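Local structure of hypothetical protein (Deinococcus radiodurans, 1U5K) at residues P129-L134 against Q204-A209. The protein probably takes part in DNA repair and in recombination by the RecF pathway, and carries a zinc ion bound by four cysteines. Numbering follows the deposited sequence.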
# COMPACT_ATOMS: atom_id res chain seq x y z
N PRO A 129 -3.62 -8.62 -21.33
CA PRO A 129 -4.33 -8.28 -20.10
C PRO A 129 -4.02 -6.87 -19.59
O PRO A 129 -4.96 -6.30 -19.04
CB PRO A 129 -3.95 -9.39 -19.12
CG PRO A 129 -2.70 -9.89 -19.63
CD PRO A 129 -2.75 -9.80 -21.15
N GLU A 130 -2.84 -6.31 -19.84
CA GLU A 130 -2.59 -4.92 -19.47
C GLU A 130 -3.62 -4.02 -20.15
O GLU A 130 -4.17 -3.10 -19.52
CB GLU A 130 -1.18 -4.43 -19.82
CG GLU A 130 -0.97 -3.00 -19.33
CD GLU A 130 0.30 -2.34 -19.80
OE1 GLU A 130 0.85 -2.86 -20.79
OE2 GLU A 130 0.78 -1.34 -19.21
N TRP A 131 -3.90 -4.29 -21.42
CA TRP A 131 -4.81 -3.45 -22.19
C TRP A 131 -6.24 -3.61 -21.68
O TRP A 131 -7.00 -2.63 -21.62
CB TRP A 131 -4.74 -3.70 -23.71
CG TRP A 131 -5.56 -2.71 -24.47
CD1 TRP A 131 -6.63 -2.98 -25.25
CD2 TRP A 131 -5.40 -1.29 -24.48
NE1 TRP A 131 -7.16 -1.82 -25.75
CE2 TRP A 131 -6.42 -0.76 -25.30
CE3 TRP A 131 -4.50 -0.40 -23.89
CZ2 TRP A 131 -6.57 0.61 -25.54
CZ3 TRP A 131 -4.67 0.95 -24.08
CH2 TRP A 131 -5.68 1.44 -24.93
N VAL A 132 -6.62 -4.83 -21.32
CA VAL A 132 -7.93 -5.03 -20.69
C VAL A 132 -8.03 -4.14 -19.45
O VAL A 132 -9.02 -3.44 -19.25
CB VAL A 132 -8.18 -6.51 -20.34
CG1 VAL A 132 -9.52 -6.73 -19.68
CG2 VAL A 132 -8.13 -7.39 -21.60
N ALA A 133 -7.00 -4.15 -18.61
CA ALA A 133 -7.05 -3.41 -17.36
C ALA A 133 -7.08 -1.90 -17.58
O ALA A 133 -7.84 -1.22 -16.89
CB ALA A 133 -5.90 -3.81 -16.44
N LEU A 134 -6.31 -1.37 -18.53
CA LEU A 134 -6.38 0.03 -18.90
C LEU A 134 -7.80 0.42 -19.31
O LEU A 134 -8.38 1.38 -18.79
CB LEU A 134 -5.39 0.43 -19.99
CG LEU A 134 -4.05 0.89 -19.46
CD1 LEU A 134 -3.08 1.02 -20.60
CD2 LEU A 134 -4.11 2.17 -18.59
N GLN A 204 -8.71 -1.36 -30.47
CA GLN A 204 -7.74 -0.31 -30.73
C GLN A 204 -6.68 -0.14 -29.66
O GLN A 204 -6.60 0.95 -29.08
CB GLN A 204 -8.46 1.03 -30.89
CG GLN A 204 -9.70 1.01 -31.76
CD GLN A 204 -9.84 2.22 -32.67
OE1 GLN A 204 -8.95 3.07 -32.73
NE2 GLN A 204 -10.94 2.28 -33.41
N PRO A 205 -5.85 -1.14 -29.39
CA PRO A 205 -4.85 -0.99 -28.33
C PRO A 205 -3.87 0.16 -28.59
O PRO A 205 -3.49 0.42 -29.73
CB PRO A 205 -4.13 -2.34 -28.31
CG PRO A 205 -4.38 -2.95 -29.66
CD PRO A 205 -5.73 -2.44 -30.07
N VAL A 206 -3.47 0.84 -27.52
CA VAL A 206 -2.43 1.85 -27.59
C VAL A 206 -1.13 1.07 -27.44
O VAL A 206 -1.08 0.11 -26.67
CB VAL A 206 -2.63 2.90 -26.48
CG1 VAL A 206 -1.36 3.68 -26.18
CG2 VAL A 206 -3.75 3.86 -26.86
N PRO A 207 -0.11 1.44 -28.20
CA PRO A 207 1.17 0.74 -28.14
C PRO A 207 1.78 0.86 -26.75
O PRO A 207 1.57 1.85 -26.04
CB PRO A 207 2.06 1.50 -29.13
CG PRO A 207 1.15 2.30 -29.95
CD PRO A 207 -0.13 2.50 -29.22
N SER A 208 2.58 -0.14 -26.42
CA SER A 208 3.11 -0.33 -25.08
C SER A 208 3.92 0.89 -24.64
O SER A 208 3.91 1.26 -23.46
CB SER A 208 3.93 -1.63 -25.05
OG SER A 208 4.68 -1.71 -23.86
N ALA A 209 4.60 1.52 -25.60
CA ALA A 209 5.42 2.68 -25.29
C ALA A 209 4.56 3.81 -24.75
O ALA A 209 5.05 4.58 -23.93
CB ALA A 209 6.18 3.16 -26.53
O HOH W 1 3.39 -2.48 -21.52
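The indole of Trp131 lies flat beneath the backbone of Pro205 and Val206, and almost all of the contact runs through this one ring, a broad surface for a chain to lie on. Pro205 CA stands over the five-membered ring, 3.7 Å from its centroid and 23° off the normal, a CH-pi contact in which a carbon next to the proline nitrogen and carbonyl offers a somewhat polarised C-H to the pi cloud. Farther along the same face, Val206 N sits 3.5 Å from Trp131 CH2. The valine, apolar and branched as suits a buried spot, adds CG2, turned anti to its carbonyl carbon, 3.6 Å from Trp131 CH2. Pro205 CB packs more loosely, 4.0 Å from Trp131 CD1. Proline suits this extended strip because its ring stiffens the chain and its nitrogen carries no hydrogen needing an acceptor.

From helix 129-141 the side chain of Trp131 extends with CG anti to the backbone N (chi1 -173°), toward the loop joining helices 198-203 and 211-225, within the C-terminal RecO region and away from the zinc site. NE1 donates to Ser201 O, which helps fix the indole's rotation, and Phe189 meets the ring with planes at about 55°.

A water donates to Glu130 OE1 at 2.7 Å and is 2.8 Å from Ser208 OG. Glu130 OE1 also forms a salt bridge with Arg211, whose NE bonds Val206 O, while OE2 accepts from Trp215 NE1. With no direct hydrogen bond between the segments, their cohesion comes from dispersion and CH-pi attraction, supplemented by the bridging water and, indirectly, by Arg211.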